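Local coordinates for protein Aac(6')-ib (Escherichia coli, PDB 2BUE) that probably transfers the acetyl group of acetyl-CoA to the 6'-amino group of aminoglycoside antibiotics, conferring resistance as a member of the GNAT acetyltransferase superfamily, at residues G102-T110 / V178-Y187; W42-W52 / D118-L127. The protein carries 2 engineered substitutions. All coordinates share one frame; numbering follows the deposited sequence.

Interaction 1 of 2, residues G102-T110 / V178-Y187. Engineered in segment 102-110: Trp105 (natural residue Arg). Engineered in segment 178-187: Asp182 (natural residue Tyr). With RIO (ribostamycin), chain C.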
loop_
_atom_site.group_PDB
_atom_site.type_symbol
_atom_site.label_atom_id
_atom_site.label_comp_id
_atom_site.label_asym_id
_atom_site.label_seq_id
_atom_site.Cartn_x
_atom_site.Cartn_y
_atom_site.Cartn_z
ATOM N N GLY A 102 2.031 13.419 6.310
ATOM C CA GLY A 102 1.252 14.620 6.692
ATOM C C GLY A 102 1.000 14.752 8.190
ATOM O O GLY A 102 1.182 13.799 8.940
ATOM N N ASP A 103 0.575 15.943 8.613
ATOM C CA ASP A 103 0.229 16.204 10.008
ATOM C C ASP A 103 -0.711 15.118 10.552
ATOM O O ASP A 103 -1.698 14.740 9.916
ATOM C CB ASP A 103 -0.450 17.583 10.135
ATOM C CG ASP A 103 -0.339 18.195 11.545
ATOM O OD1 ASP A 103 0.336 17.626 12.438
ATOM O OD2 ASP A 103 -0.933 19.283 11.758
ATOM N N GLY A 104 -0.373 14.622 11.728
ATOM C CA GLY A 104 -1.185 13.627 12.400
ATOM C C GLY A 104 -0.741 12.205 12.125
ATOM O O GLY A 104 -1.129 11.294 12.853
ATOM N N TRP A 105 0.037 12.011 11.049
ATOM C CA TRP A 105 0.463 10.668 10.645
ATOM C C TRP A 105 1.835 10.305 11.213
ATOM O O TRP A 105 2.802 11.064 11.044
ATOM C CB TRP A 105 0.500 10.552 9.117
ATOM C CG TRP A 105 -0.846 10.525 8.486
ATOM C CD1 TRP A 105 -1.498 11.569 7.871
ATOM C CD2 TRP A 105 -1.698 9.387 8.367
ATOM N NE1 TRP A 105 -2.717 11.138 7.379
ATOM C CE2 TRP A 105 -2.883 9.812 7.701
ATOM C CE3 TRP A 105 -1.602 8.057 8.810
ATOM C CZ2 TRP A 105 -3.958 8.935 7.435
ATOM C CZ3 TRP A 105 -2.658 7.181 8.536
ATOM C CH2 TRP A 105 -3.825 7.624 7.860
ATOM N N TRP A 106 1.903 9.147 11.880
ATOM C CA TRP A 106 3.160 8.548 12.360
ATOM C C TRP A 106 3.994 9.524 13.177
ATOM O O TRP A 106 5.212 9.587 13.027
ATOM C CB TRP A 106 3.962 7.900 11.183
ATOM C CG TRP A 106 2.984 7.161 10.316
ATOM C CD1 TRP A 106 2.683 7.414 9.007
ATOM C CD2 TRP A 106 2.082 6.128 10.745
ATOM N NE1 TRP A 106 1.667 6.588 8.580
ATOM C CE2 TRP A 106 1.275 5.787 9.623
ATOM C CE3 TRP A 106 1.894 5.441 11.953
ATOM C CZ2 TRP A 106 0.272 4.806 9.686
ATOM C CZ3 TRP A 106 0.876 4.461 12.027
ATOM C CH2 TRP A 106 0.096 4.141 10.887
ATOM N N GLU A 107 3.330 10.250 14.076
ATOM C CA GLU A 107 3.996 11.310 14.850
ATOM C C GLU A 107 4.991 10.812 15.906
ATOM O O GLU A 107 5.819 11.597 16.411
ATOM C CB GLU A 107 2.954 12.241 15.479
ATOM C CG GLU A 107 2.172 13.053 14.455
ATOM C CD GLU A 107 1.242 14.066 15.085
ATOM O OE1 GLU A 107 0.796 13.838 16.230
ATOM O OE2 GLU A 107 0.950 15.081 14.419
ATOM N N GLU A 108 4.916 9.527 16.250
ATOM C CA GLU A 108 5.895 8.910 17.183
ATOM C C GLU A 108 7.079 8.274 16.467
ATOM O O GLU A 108 8.021 7.797 17.120
ATOM C CB GLU A 108 5.261 7.841 18.088
ATOM C CG GLU A 108 3.927 8.217 18.747
ATOM C CD GLU A 108 3.878 9.636 19.277
ATOM O OE1 GLU A 108 4.826 10.062 19.988
ATOM O OE2 GLU A 108 2.869 10.332 18.991
ATOM N N GLU A 109 7.026 8.230 15.132
ATOM C CA GLU A 109 8.127 7.611 14.395
ATOM C C GLU A 109 9.429 8.416 14.564
ATOM O O GLU A 109 9.396 9.652 14.645
ATOM C CB GLU A 109 7.778 7.448 12.913
ATOM C CG GLU A 109 8.844 6.667 12.122
ATOM C CD GLU A 109 9.100 5.279 12.688
ATOM O OE1 GLU A 109 8.249 4.398 12.467
ATOM O OE2 GLU A 109 10.162 5.056 13.315
ATOM N N THR A 110 10.546 7.697 14.654
ATOM C CA THR A 110 11.867 8.320 14.745
ATOM C C THR A 110 12.849 7.793 13.694
ATOM O O THR A 110 13.905 8.412 13.457
ATOM C CB THR A 110 12.485 8.103 16.162
ATOM O OG1 THR A 110 12.742 6.716 16.365
ATOM C CG2 THR A 110 11.515 8.584 17.244
ATOM N N VAL A 178 -3.442 1.451 16.860
ATOM C CA VAL A 178 -2.952 2.814 16.922
ATOM C C VAL A 178 -3.966 3.830 16.392
ATOM O O VAL A 178 -4.786 3.502 15.498
ATOM C CB VAL A 178 -1.603 2.936 16.147
ATOM C CG1 VAL A 178 -0.551 2.010 16.765
ATOM C CG2 VAL A 178 -1.802 2.620 14.662
ATOM N N THR A 179 -3.891 5.049 16.936
ATOM C CA THR A 179 -4.766 6.127 16.512
ATOM C C THR A 179 -4.141 6.834 15.334
ATOM O O THR A 179 -3.030 7.337 15.458
ATOM C CB THR A 179 -5.008 7.165 17.634
ATOM O OG1 THR A 179 -5.606 6.485 18.743
ATOM C CG2 THR A 179 -5.967 8.230 17.137
ATOM N N THR A 180 -4.854 6.859 14.206
ATOM C CA THR A 180 -4.401 7.604 12.998
ATOM C C THR A 180 -5.441 8.645 12.572
ATOM O O THR A 180 -6.597 8.617 13.045
ATOM C CB THR A 180 -4.178 6.647 11.802
ATOM O OG1 THR A 180 -5.456 6.313 11.214
ATOM C CG2 THR A 180 -3.409 5.371 12.218
ATOM N N PRO A 181 -5.061 9.570 11.672
ATOM C CA PRO A 181 -6.068 10.498 11.113
ATOM C C PRO A 181 -7.271 9.819 10.450
ATOM O O PRO A 181 -8.344 10.436 10.316
ATOM C CB PRO A 181 -5.260 11.324 10.102
ATOM C CG PRO A 181 -3.870 11.326 10.674
ATOM C CD PRO A 181 -3.700 9.897 11.199
ATOM N N ASP A 182 -7.117 8.555 10.059
ATOM C CA ASP A 182 -8.216 7.781 9.470
ATOM C C ASP A 182 -8.859 6.841 10.497
ATOM O O ASP A 182 -9.509 5.853 10.124
ATOM C CB ASP A 182 -7.740 6.987 8.249
ATOM C CG ASP A 182 -7.460 7.894 7.042
ATOM O OD1 ASP A 182 -7.910 9.062 7.078
ATOM O OD2 ASP A 182 -6.811 7.438 6.077
ATOM N N GLY A 183 -8.669 7.164 11.774
ATOM C CA GLY A 183 -9.223 6.359 12.881
ATOM C C GLY A 183 -8.266 5.311 13.424
ATOM O O GLY A 183 -7.110 5.215 13.006
ATOM N N PRO A 184 -8.748 4.484 14.353
ATOM C CA PRO A 184 -7.961 3.374 14.882
ATOM C C PRO A 184 -7.560 2.472 13.719
ATOM O O PRO A 184 -8.364 2.253 12.810
ATOM C CB PRO A 184 -8.973 2.625 15.786
ATOM C CG PRO A 184 -10.006 3.650 16.114
ATOM C CD PRO A 184 -10.108 4.549 14.928
ATOM N N ALA A 185 -6.323 1.966 13.758
ATOM C CA ALA A 185 -5.831 1.053 12.755
ATOM C C ALA A 185 -5.058 -0.063 13.427
ATOM O O ALA A 185 -4.547 0.106 14.541
ATOM C CB ALA A 185 -4.913 1.790 11.746
ATOM N N VAL A 186 -4.988 -1.200 12.746
ATOM C CA VAL A 186 -4.179 -2.309 13.239
ATOM C C VAL A 186 -2.774 -2.107 12.667
ATOM O O VAL A 186 -2.568 -2.295 11.473
ATOM C CB VAL A 186 -4.767 -3.665 12.844
ATOM C CG1 VAL A 186 -3.867 -4.810 13.316
ATOM C CG2 VAL A 186 -6.188 -3.807 13.458
ATOM N N TYR A 187 -1.838 -1.716 13.533
ATOM C CA TYR A 187 -0.462 -1.468 13.103
ATOM C C TYR A 187 0.234 -2.816 12.883
ATOM O O TYR A 187 0.278 -3.671 13.778
ATOM C CB TYR A 187 0.258 -0.674 14.174
ATOM C CG TYR A 187 1.579 -0.169 13.696
ATOM C CD1 TYR A 187 1.656 0.747 12.625
ATOM C CD2 TYR A 187 2.753 -0.597 14.303
ATOM C CE1 TYR A 187 2.906 1.234 12.182
ATOM C CE2 TYR A 187 4.013 -0.129 13.858
ATOM C CZ TYR A 187 4.073 0.765 12.795
ATOM O OH TYR A 187 5.314 1.180 12.361
HETATM O O1 RIO C . -4.116 7.577 -0.889
HETATM C C1 RIO C . -3.227 8.633 -1.282
HETATM C C2 RIO C . -3.452 9.828 -0.348
HETATM O O2 RIO C . -3.884 9.410 0.963
HETATM C C3 RIO C . -2.740 9.257 1.819
HETATM O O3 RIO C . -2.463 7.861 2.054
HETATM C C4 RIO C . -2.395 7.502 3.491
HETATM C C5 RIO C . -0.971 7.726 4.077
HETATM O O4 RIO C . -0.618 9.097 4.010
HETATM C C6 RIO C . -0.802 7.220 5.521
HETATM N N1 RIO C . 0.636 7.324 5.902
HETATM C C7 RIO C . -1.251 5.737 5.626
HETATM C C8 RIO C . -2.707 5.582 5.138
HETATM N N2 RIO C . -3.123 4.164 5.332
HETATM C C9 RIO C . -2.840 6.018 3.637
HETATM O O5 RIO C . -4.268 5.961 3.353
HETATM C C10 RIO C . -4.575 5.436 2.060
HETATM O O6 RIO C . -4.637 4.030 2.086
HETATM C C11 RIO C . -5.765 3.448 2.832
HETATM C C12 RIO C . -5.706 1.923 2.572
HETATM N N3 RIO C . -4.653 1.301 3.390
HETATM C C13 RIO C . -7.125 4.039 2.352
HETATM O O7 RIO C . -8.159 3.550 3.239
HETATM C C14 RIO C . -7.072 5.586 2.385
HETATM O O8 RIO C . -8.329 6.195 1.972
HETATM C C15 RIO C . -5.887 6.108 1.557
HETATM N N4 RIO C . -5.767 7.565 1.615
HETATM C C16 RIO C . -1.583 10.012 1.114
HETATM O O9 RIO C . -1.193 11.063 1.984
HETATM C C17 RIO C . -2.242 10.699 -0.096
HETATM O O10 RIO C . -2.718 12.002 0.341
HETATM O O HOH W 1 7.676 2.190 13.759
#

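Interaction 2 of 2, residues W42-W52 / D118-L127. With RIO (ribostamycin), chain C.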
loop_
_atom_site.group_PDB
_atom_site.type_symbol
_atom_site.label_atom_id
_atom_site.label_comp_id
_atom_site.label_asym_id
_atom_site.label_seq_id
_atom_site.Cartn_x
_atom_site.Cartn_y
_atom_site.Cartn_z
ATOM N N TRP A 42 -10.945 3.048 -11.202
ATOM C CA TRP A 42 -10.748 2.082 -10.104
ATOM C C TRP A 42 -11.284 2.561 -8.757
ATOM O O TRP A 42 -11.970 1.802 -8.047
ATOM C CB TRP A 42 -9.263 1.743 -9.957
ATOM C CG TRP A 42 -8.689 0.967 -11.101
ATOM C CD1 TRP A 42 -9.358 0.435 -12.175
ATOM C CD2 TRP A 42 -7.315 0.611 -11.254
ATOM N NE1 TRP A 42 -8.465 -0.233 -13.001
ATOM C CE2 TRP A 42 -7.205 -0.139 -12.452
ATOM C CE3 TRP A 42 -6.158 0.858 -10.486
ATOM C CZ2 TRP A 42 -5.974 -0.661 -12.905
ATOM C CZ3 TRP A 42 -4.929 0.342 -10.933
ATOM C CH2 TRP A 42 -4.854 -0.423 -12.131
ATOM N N LEU A 43 -10.958 3.800 -8.387
ATOM C CA LEU A 43 -11.310 4.331 -7.075
ATOM C C LEU A 43 -12.823 4.510 -6.878
ATOM O O LEU A 43 -13.293 4.752 -5.767
ATOM C CB LEU A 43 -10.549 5.637 -6.769
ATOM C CG LEU A 43 -9.032 5.463 -6.593
ATOM C CD1 LEU A 43 -8.421 6.843 -6.455
ATOM C CD2 LEU A 43 -8.718 4.599 -5.348
ATOM N N ASN A 44 -13.566 4.389 -7.974
ATOM C CA ASN A 44 -15.022 4.441 -7.926
ATOM C C ASN A 44 -15.720 3.089 -8.103
ATOM O O ASN A 44 -16.965 3.024 -8.232
ATOM C CB ASN A 44 -15.520 5.485 -8.939
ATOM C CG ASN A 44 -15.298 6.909 -8.439
ATOM O OD1 ASN A 44 -16.075 7.421 -7.625
ATOM N ND2 ASN A 44 -14.240 7.550 -8.920
ATOM N N ARG A 45 -14.941 2.018 -8.121
ATOM C CA ARG A 45 -15.526 0.675 -8.119
ATOM C C ARG A 45 -15.966 0.317 -6.704
ATOM O O ARG A 45 -15.253 0.606 -5.738
ATOM C CB ARG A 45 -14.566 -0.346 -8.705
ATOM C CG ARG A 45 -14.242 -0.046 -10.171
ATOM C CD ARG A 45 -13.360 -1.093 -10.778
ATOM N NE ARG A 45 -13.248 -0.855 -12.219
ATOM C CZ ARG A 45 -12.372 -1.455 -13.010
ATOM N NH1 ARG A 45 -11.512 -2.348 -12.521
ATOM N NH2 ARG A 45 -12.355 -1.157 -14.299
ATOM N N SER A 46 -17.150 -0.286 -6.571
ATOM C CA SER A 46 -17.731 -0.521 -5.246
ATOM C C SER A 46 -16.819 -1.304 -4.286
ATOM O O SER A 46 -16.761 -0.982 -3.096
ATOM C CB SER A 46 -19.100 -1.196 -5.368
ATOM O OG SER A 46 -18.994 -2.437 -6.036
ATOM N N HIS A 47 -16.106 -2.315 -4.787
ATOM C CA HIS A 47 -15.239 -3.118 -3.892
ATOM C C HIS A 47 -14.050 -2.337 -3.325
ATOM O O HIS A 47 -13.434 -2.741 -2.336
ATOM C CB HIS A 47 -14.755 -4.398 -4.568
ATOM C CG HIS A 47 -13.703 -4.188 -5.607
ATOM N ND1 HIS A 47 -13.994 -3.798 -6.902
ATOM C CD2 HIS A 47 -12.354 -4.343 -5.555
ATOM C CE1 HIS A 47 -12.872 -3.721 -7.595
ATOM N NE2 HIS A 47 -11.861 -4.034 -6.800
ATOM N N ILE A 48 -13.729 -1.227 -3.978
ATOM C CA ILE A 48 -12.632 -0.357 -3.569
ATOM C C ILE A 48 -13.147 0.776 -2.666
ATOM O O ILE A 48 -12.574 1.083 -1.614
ATOM C CB ILE A 48 -11.880 0.184 -4.831
ATOM C CG1 ILE A 48 -11.133 -0.986 -5.508
ATOM C CG2 ILE A 48 -10.881 1.288 -4.436
ATOM C CD1 ILE A 48 -10.668 -0.756 -6.929
ATOM N N VAL A 49 -14.247 1.387 -3.073
ATOM C CA VAL A 49 -14.864 2.445 -2.281
ATOM C C VAL A 49 -15.065 1.996 -0.818
ATOM O O VAL A 49 -14.872 2.782 0.111
ATOM C CB VAL A 49 -16.207 2.890 -2.906
ATOM C CG1 VAL A 49 -16.932 3.830 -1.984
ATOM C CG2 VAL A 49 -15.951 3.572 -4.236
ATOM N N GLU A 50 -15.439 0.730 -0.645
ATOM C CA GLU A 50 -15.683 0.147 0.671
ATOM C C GLU A 50 -14.531 0.379 1.671
ATOM O O GLU A 50 -14.769 0.644 2.869
ATOM C CB GLU A 50 -15.963 -1.352 0.501
ATOM C CG GLU A 50 -16.201 -2.096 1.804
ATOM C CD GLU A 50 -16.675 -3.531 1.609
ATOM O OE1 GLU A 50 -16.484 -4.119 0.516
ATOM O OE2 GLU A 50 -17.261 -4.071 2.576
ATOM N N TRP A 51 -13.296 0.322 1.174
ATOM C CA TRP A 51 -12.097 0.296 2.034
ATOM C C TRP A 51 -11.101 1.426 1.741
ATOM O O TRP A 51 -10.051 1.524 2.369
ATOM C CB TRP A 51 -11.379 -1.049 1.873
ATOM C CG TRP A 51 -12.211 -2.240 2.275
ATOM C CD1 TRP A 51 -12.644 -3.257 1.469
ATOM C CD2 TRP A 51 -12.728 -2.519 3.586
ATOM N NE1 TRP A 51 -13.387 -4.161 2.198
ATOM C CE2 TRP A 51 -13.459 -3.730 3.498
ATOM C CE3 TRP A 51 -12.638 -1.865 4.824
ATOM C CZ2 TRP A 51 -14.098 -4.309 4.610
ATOM C CZ3 TRP A 51 -13.280 -2.433 5.928
ATOM C CH2 TRP A 51 -14.004 -3.634 5.806
ATOM N N TRP A 52 -11.428 2.263 0.761
ATOM C CA TRP A 52 -10.488 3.254 0.282
ATOM C C TRP A 52 -11.199 4.537 0.004
ATOM O O TRP A 52 -12.134 4.576 -0.799
ATOM C CB TRP A 52 -9.831 2.790 -1.010
ATOM C CG TRP A 52 -8.591 3.561 -1.366
ATOM C CD1 TRP A 52 -8.503 4.886 -1.755
ATOM C CD2 TRP A 52 -7.262 3.057 -1.360
ATOM N NE1 TRP A 52 -7.181 5.222 -1.987
ATOM C CE2 TRP A 52 -6.405 4.114 -1.763
ATOM C CE3 TRP A 52 -6.702 1.804 -1.058
ATOM C CZ2 TRP A 52 -5.024 3.957 -1.867
ATOM C CZ3 TRP A 52 -5.316 1.646 -1.169
ATOM C CH2 TRP A 52 -4.498 2.720 -1.567
ATOM N N ASP A 118 0.279 0.858 1.064
ATOM C CA ASP A 118 -1.192 0.723 0.907
ATOM C C ASP A 118 -1.391 0.181 -0.494
ATOM O O ASP A 118 -0.582 0.450 -1.385
ATOM C CB ASP A 118 -1.883 2.081 1.008
ATOM C CG ASP A 118 -1.575 2.808 2.305
ATOM O OD1 ASP A 118 -2.133 2.427 3.350
ATOM O OD2 ASP A 118 -0.777 3.759 2.251
ATOM N N GLN A 119 -2.439 -0.607 -0.706
ATOM C CA GLN A 119 -2.660 -1.146 -2.044
ATOM C C GLN A 119 -4.086 -1.637 -2.243
ATOM O O GLN A 119 -4.853 -1.804 -1.283
ATOM C CB GLN A 119 -1.647 -2.266 -2.383
ATOM C CG GLN A 119 -1.932 -3.606 -1.769
ATOM C CD GLN A 119 -1.798 -3.617 -0.287
ATOM O OE1 GLN A 119 -0.832 -3.080 0.276
ATOM N NE2 GLN A 119 -2.755 -4.271 0.378
ATOM N N LEU A 120 -4.429 -1.788 -3.511
ATOM C CA LEU A 120 -5.760 -2.255 -3.895
ATOM C C LEU A 120 -5.647 -3.054 -5.198
ATOM O O LEU A 120 -4.785 -2.782 -6.044
ATOM C CB LEU A 120 -6.724 -1.071 -4.062
ATOM C CG LEU A 120 -6.388 -0.061 -5.179
ATOM C CD1 LEU A 120 -7.055 -0.467 -6.504
ATOM C CD2 LEU A 120 -6.788 1.360 -4.780
ATOM N N LEU A 121 -6.538 -4.032 -5.336
ATOM C CA LEU A 121 -6.710 -4.765 -6.586
ATOM C C LEU A 121 -7.886 -4.171 -7.370
ATOM O O LEU A 121 -8.991 -3.990 -6.842
ATOM C CB LEU A 121 -6.987 -6.253 -6.302
ATOM C CG LEU A 121 -5.816 -7.075 -5.746
ATOM C CD1 LEU A 121 -6.269 -8.545 -5.522
ATOM C CD2 LEU A 121 -4.610 -6.973 -6.694
ATOM N N ALA A 122 -7.640 -3.909 -8.643
ATOM C CA ALA A 122 -8.586 -3.213 -9.510
ATOM C C ALA A 122 -9.902 -3.965 -9.780
ATOM O O ALA A 122 -10.948 -3.331 -9.919
ATOM C CB ALA A 122 -7.902 -2.894 -10.841
ATOM N N ASN A 123 -9.831 -5.297 -9.863
ATOM C CA ASN A 123 -10.929 -6.111 -10.418
ATOM C C ASN A 123 -11.612 -6.987 -9.373
ATOM O O ASN A 123 -10.974 -7.842 -8.757
ATOM C CB ASN A 123 -10.403 -6.973 -11.569
ATOM C CG ASN A 123 -9.880 -6.137 -12.739
ATOM O OD1 ASN A 123 -10.550 -5.215 -13.207
ATOM N ND2 ASN A 123 -8.677 -6.429 -13.184
ATOM N N ALA A 124 -12.912 -6.767 -9.172
ATOM C CA ALA A 124 -13.670 -7.535 -8.184
ATOM C C ALA A 124 -13.491 -9.034 -8.407
ATOM O O ALA A 124 -13.400 -9.808 -7.452
ATOM C CB ALA A 124 -15.146 -7.163 -8.247
ATOM N N SER A 125 -13.417 -9.425 -9.674
ATOM C CA SER A 125 -13.314 -10.843 -10.059
ATOM C C SER A 125 -12.012 -11.507 -9.613
ATOM O O SER A 125 -11.921 -12.743 -9.558
ATOM C CB SER A 125 -13.504 -11.011 -11.573
ATOM O OG SER A 125 -12.424 -10.460 -12.306
ATOM N N GLN A 126 -11.017 -10.684 -9.276
ATOM C CA GLN A 126 -9.685 -11.189 -8.946
ATOM C C GLN A 126 -9.370 -11.161 -7.455
ATOM O O GLN A 126 -8.224 -11.417 -7.080
ATOM C CB GLN A 126 -8.605 -10.426 -9.748
ATOM C CG GLN A 126 -8.645 -10.657 -11.261
ATOM C CD GLN A 126 -7.607 -9.853 -12.042
ATOM O OE1 GLN A 126 -7.456 -8.644 -11.858
ATOM N NE2 GLN A 126 -6.883 -10.532 -12.930
ATOM N N LEU A 127 -10.366 -10.869 -6.613
ATOM C CA LEU A 127 -10.189 -10.819 -5.151
ATOM C C LEU A 127 -10.213 -12.216 -4.547
ATOM O O LEU A 127 -10.868 -13.108 -5.084
ATOM C CB LEU A 127 -11.276 -9.978 -4.472
ATOM C CG LEU A 127 -11.446 -8.518 -4.919
ATOM C CD1 LEU A 127 -12.615 -7.824 -4.218
ATOM C CD2 LEU A 127 -10.138 -7.728 -4.713
HETATM O O1 RIO C . -4.116 7.577 -0.889
HETATM C C1 RIO C . -3.227 8.633 -1.282
HETATM C C2 RIO C . -3.452 9.828 -0.348
HETATM O O2 RIO C . -3.884 9.410 0.963
HETATM C C3 RIO C . -2.740 9.257 1.819
HETATM O O3 RIO C . -2.463 7.861 2.054
HETATM C C4 RIO C . -2.395 7.502 3.491
HETATM C C5 RIO C . -0.971 7.726 4.077
HETATM O O4 RIO C . -0.618 9.097 4.010
HETATM C C6 RIO C . -0.802 7.220 5.521
HETATM N N1 RIO C . 0.636 7.324 5.902
HETATM C C7 RIO C . -1.251 5.737 5.626
HETATM C C8 RIO C . -2.707 5.582 5.138
HETATM N N2 RIO C . -3.123 4.164 5.332
HETATM C C9 RIO C . -2.840 6.018 3.637
HETATM O O5 RIO C . -4.268 5.961 3.353
HETATM C C10 RIO C . -4.575 5.436 2.060
HETATM O O6 RIO C . -4.637 4.030 2.086
HETATM C C11 RIO C . -5.765 3.448 2.832
HETATM C C12 RIO C . -5.706 1.923 2.572
HETATM N N3 RIO C . -4.653 1.301 3.390
HETATM C C13 RIO C . -7.125 4.039 2.352
HETATM O O7 RIO C . -8.159 3.550 3.239
HETATM C C14 RIO C . -7.072 5.586 2.385
HETATM O O8 RIO C . -8.329 6.195 1.972
HETATM C C15 RIO C . -5.887 6.108 1.557
HETATM N N4 RIO C . -5.767 7.565 1.615
HETATM C C16 RIO C . -1.583 10.012 1.114
HETATM O O9 RIO C . -1.193 11.063 1.984
HETATM C C17 RIO C . -2.242 10.699 -0.096
HETATM O O10 RIO C . -2.718 12.002 0.341
#

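Interaction 1 of 2, residues G102-T110 / V178-Y187
One wall of the ribostamycin pocket forms where Trp105 and Trp106, in the loop between strands 88-97 and 114-121, pack against Thr180, Pro181 and Tyr187 of the hairpin made by strands 173-180 and 183-191. Pro181, in the type I turn of the hairpin, sets its CG over the five-membered ring of Trp105 as a CH-pi contact, 3.4 Å from the ring centroid and 9° off the normal. The opposite face of this engineered tryptophan (Arg in the natural protein) receives the antibiotic, with RIO C6 3.5 Å from Trp105 CE3, so the indole is sandwiched between proline and the deoxystreptamine ring. Asp182, engineered from Tyr, brings OD2 to the indole edge, 3.5 Å from Trp105 CH2, its carboxylate standing nearly perpendicular to the ring.

Trp106 directs its pyrrole edge at the drug, NE1 lying 3.0 Å from RIO N1. Its benzo end meets the methyl of Thr180 and the Tyr187 ring, with Trp106 CZ3 3.8 Å from Tyr187 CE1 and the planes inclined at 42°. The torsion of Thr180 (chi1 79°) swings OG1 back over the turn, where it accepts from Asp182 N in an ST turn and donates to Gly183 O at 2.7 Å; the same rotation turns CG2 to Trp106. No direct hydrogen bond joins the segments, but one water donates to both Glu109 OE1 and Tyr187 OH, the latter also bonded to Gln153, while Glu109 OE2 is hydrogen-bonded to Asp111 N. An aromatic loop and a two-residue beta-hairpin turn thus border the aminoglycoside pocket of this GNAT fold, the stacking indole being engineered.

Interaction 2 of 2, residues W42-W52 / D118-L127
Asp118 OD1 accepts from two amines of the antibiotic, RIO N2 and RIO N3, each at 2.8 Å, while Asp118 CB rests 3.7 Å from Trp52 CH2 across the contact. Farther along, Arg45 NH1 donates to Ala122 O over 2.8 Å, and the same nitrogen makes a weak bond to Asn123 OD1. The acceptor Ala122 O lies in the guanidinium plane, yet the nitrogen approaches from 63° above the carbonyl plane. Arg45 NH2 has its own partner, a salt bridge to Glu41. His47, its ring set between backbone N and carbonyl carbon (chi1 74°), points NE2 at Leu121 O, a fairly straight bond of 2.9 Å within the imidazole plane.

Around these bonds the packing is apolar. Ala122 CB sits squarely over the Trp42 indole, 3.3 Å from CE2, while Leu120 inserts CD1 against Ile48 CD1 and lays CD2 over the six-membered ring of Trp52, 3.8 Å from its centroid. The opposite face of Trp52 meets the ribostamycin sugar at C13, and its NE1 bonds to Tyr68.

Arg45 at the N-cap and His47 in the first turn of the helix engage the carbonyls of Ala122 and Leu121, where strand 114-121 ends. Gln119 O and Leu121 N bind coenzyme A, so Asp118 holding N3, the 6'-amine, is consistent with placing the nucleophile by the cofactor.

Along the chain the segments alternate, 42-52, 102-110, 118-127 and 178-187, so the two contacts interlace. Their centres lie 23 Å apart and their nearest atoms about 7 Å, without touching. Both reach the same mixed sheet: interaction 2 through strand 114-121, interaction 1 through strands 173-180 and 183-191, with strand 151-154 between 114-121 and 183-191. Ribostamycin bridges the gap, touching both. Interaction 2 lies in the buried interior and also borders the coenzyme A pocket, whereas interaction 1 is a surface contact against the deoxystreptamine ring. Both border the bound aminoglycoside, consistent with a pocket that places it beside the cofactor, as acetyl transfer in a GNAT enzyme requires.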